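Long-range contact in putative peptidyl-arginine deiminase family protein (Campylobacter jejuni subsp. jejuni serotype O:2, PDB 6B2W), which probably hydrolyses agmatine to N-carbamoylputrescine, a step of polyamine biosynthesis, as an agmatine deiminase: residues I220-C225 against L250-I255. The protein carries 1 engineered substitution. Sequence-based numbering, arbitrary orientation.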
loop_
_atom_site.group_PDB
_atom_site.type_symbol
_atom_site.label_atom_id
_atom_site.label_comp_id
_atom_site.label_asym_id
_atom_site.label_seq_id
_atom_site.Cartn_x
_atom_site.Cartn_y
_atom_site.Cartn_z
ATOM N N ILE A 220 12.373 3.315 10.138
ATOM C CA ILE A 220 11.766 2.238 9.362
ATOM C C ILE A 220 11.200 1.179 10.308
ATOM O O ILE A 220 11.919 0.668 11.165
ATOM C CB ILE A 220 12.787 1.560 8.425
ATOM C CG1 ILE A 220 13.201 2.517 7.302
ATOM C CG2 ILE A 220 12.202 0.285 7.831
ATOM C CD1 ILE A 220 14.366 2.032 6.463
ATOM N N ALA A 221 9.918 0.852 10.149
ATOM C CA ALA A 221 9.302 -0.253 10.878
ATOM C C ALA A 221 9.286 -1.470 9.973
ATOM O O ALA A 221 8.745 -1.400 8.869
ATOM C CB ALA A 221 7.890 0.104 11.301
ATOM N N HIS A 222 9.869 -2.579 10.438
ATOM C CA HIS A 222 10.058 -3.772 9.601
ATOM C C HIS A 222 9.712 -5.082 10.315
ATOM O O HIS A 222 9.795 -5.177 11.539
ATOM C CB HIS A 222 11.505 -3.838 9.102
ATOM C CG HIS A 222 12.501 -4.175 10.171
ATOM N ND1 HIS A 222 12.935 -5.463 10.404
ATOM C CD2 HIS A 222 13.148 -3.392 11.066
ATOM C CE1 HIS A 222 13.805 -5.459 11.398
ATOM N NE2 HIS A 222 13.951 -4.214 11.819
ATOM N N CYS A 223 9.357 -6.093 9.521
ATOM C CA CYS A 223 8.988 -7.415 10.030
ATOM C C CYS A 223 10.192 -8.257 10.471
ATOM O O CYS A 223 11.299 -8.118 9.942
ATOM C CB CYS A 223 8.208 -8.197 8.961
ATOM S SG CYS A 223 6.706 -7.391 8.348
ATOM N N ILE A 224 9.945 -9.133 11.444
ATOM C CA ILE A 224 10.896 -10.156 11.885
ATOM C C ILE A 224 10.092 -11.346 12.381
ATOM O O ILE A 224 8.873 -11.253 12.526
ATOM C CB ILE A 224 11.794 -9.677 13.042
ATOM C CG1 ILE A 224 10.932 -9.087 14.157
ATOM C CG2 ILE A 224 12.826 -8.673 12.547
ATOM C CD1 ILE A 224 11.686 -8.842 15.437
ATOM N N CYS A 225 10.778 -12.450 12.659
ATOM C CA CYS A 225 10.130 -13.672 13.130
ATOM C C CYS A 225 10.824 -14.166 14.400
ATOM O O CYS A 225 12.032 -14.394 14.400
ATOM C CB CYS A 225 10.190 -14.732 12.029
ATOM S SG CYS A 225 9.423 -16.314 12.437
ATOM N N LEU A 250 15.283 1.762 13.656
ATOM C CA LEU A 250 14.469 0.600 13.315
ATOM C C LEU A 250 13.488 0.232 14.430
ATOM O O LEU A 250 13.823 0.288 15.613
ATOM C CB LEU A 250 15.368 -0.594 12.979
ATOM C CG LEU A 250 16.402 -0.400 11.859
ATOM C CD1 LEU A 250 17.197 -1.679 11.653
ATOM C CD2 LEU A 250 15.773 0.030 10.541
ATOM N N LEU A 251 12.271 -0.135 14.026
ATOM C CA LEU A 251 11.211 -0.566 14.938
ATOM C C LEU A 251 10.726 -1.925 14.450
ATOM O O LEU A 251 10.398 -2.078 13.277
ATOM C CB LEU A 251 10.067 0.455 14.936
ATOM C CG LEU A 251 8.995 0.339 16.027
ATOM C CD1 LEU A 251 8.354 1.692 16.303
ATOM C CD2 LEU A 251 7.929 -0.686 15.665
ATOM N N GLU A 252 10.688 -2.912 15.340
ATOM C CA GLU A 252 10.429 -4.294 14.929
ATOM C C GLU A 252 8.948 -4.677 15.014
ATOM O O GLU A 252 8.270 -4.381 15.998
ATOM C CB GLU A 252 11.301 -5.260 15.736
ATOM C CG GLU A 252 12.785 -5.105 15.420
ATOM C CD GLU A 252 13.657 -6.217 15.978
ATOM O OE1 GLU A 252 13.274 -6.848 16.990
ATOM O OE2 GLU A 252 14.737 -6.457 15.398
ATOM N N LEU A 253 8.464 -5.328 13.958
ATOM C CA LEU A 253 7.072 -5.762 13.845
ATOM C C LEU A 253 7.025 -7.291 13.755
ATOM O O LEU A 253 6.908 -7.846 12.659
ATOM C CB LEU A 253 6.429 -5.140 12.602
ATOM C CG LEU A 253 6.396 -3.611 12.546
ATOM C CD1 LEU A 253 6.004 -3.136 11.159
ATOM C CD2 LEU A 253 5.443 -3.052 13.592
ATOM N N PRO A 254 7.125 -7.981 14.909
ATOM C CA PRO A 254 7.134 -9.446 14.881
ATOM C C PRO A 254 5.862 -10.016 14.265
ATOM O O PRO A 254 4.765 -9.629 14.656
ATOM C CB PRO A 254 7.242 -9.832 16.363
ATOM C CG PRO A 254 6.743 -8.646 17.108
ATOM C CD PRO A 254 7.168 -7.464 16.289
ATOM N N ILE A 255 6.016 -10.923 13.303
ATOM C CA ILE A 255 4.861 -11.532 12.647
ATOM C C ILE A 255 4.079 -12.409 13.625
ATOM O O ILE A 255 4.639 -12.871 14.626
ATOM C CB ILE A 255 5.251 -12.373 11.412
ATOM C CG1 ILE A 255 6.153 -13.556 11.797
ATOM C CG2 ILE A 255 5.913 -11.486 10.369
ATOM C CD1 ILE A 255 6.320 -14.585 10.695
HETATM O O HOH W 1 15.648 -3.985 13.842
#
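Ile224 and His222 reach from one parallel strand over its neighbour, with Glu252 of that neighbouring strand touching both of them on the same face of the sheet. The methyl CD1 of Ile224 comes over CB of Glu252 (3.6 Å), the two side chains crossing at about a right angle; chi1 of 51°, which sets CG1 between the backbone N and the carbonyl carbon, swings the branch across the strand gap. His222 runs alongside Glu252, its NE2 3.9 Å from Glu252 CG, while CB of Leu250 lies at the ring edge. The imidazole and carboxylate planes stand nearly perpendicular, 87° apart, and the two groups are bridged by a water in the ring plane, 2.7 Å from His222 NE2, that donates to Glu252 OE2. The other ring nitrogen, ND1, donates a hydrogen bond to Cys223 O at 3.2 Å from above that carbonyl's plane, so the two nitrogens, ND1 less firmly, probably help to set the ring's rotation. On the other face, Ala221 CB meets Leu253 CD1 at 3.8 Å. Backbone hydrogen bonds run from His222 N to Leu251 O (2.9 Å) and from Leu253 N to His222 O (2.8 Å), with Leu251 N to Ile220 O and Ile255 N to Ile224 O on either side of this pair. These are the two strands of a right-handed beta-alpha-beta crossover, whose helix 233-244 packs on His222 through Met239 and Leu243. Lys240 of that helix forms a salt bridge with Glu252 OE2; the water and this lysine thus share one carboxylate oxygen, and the nearby positive charge probably favours an ionised Glu252.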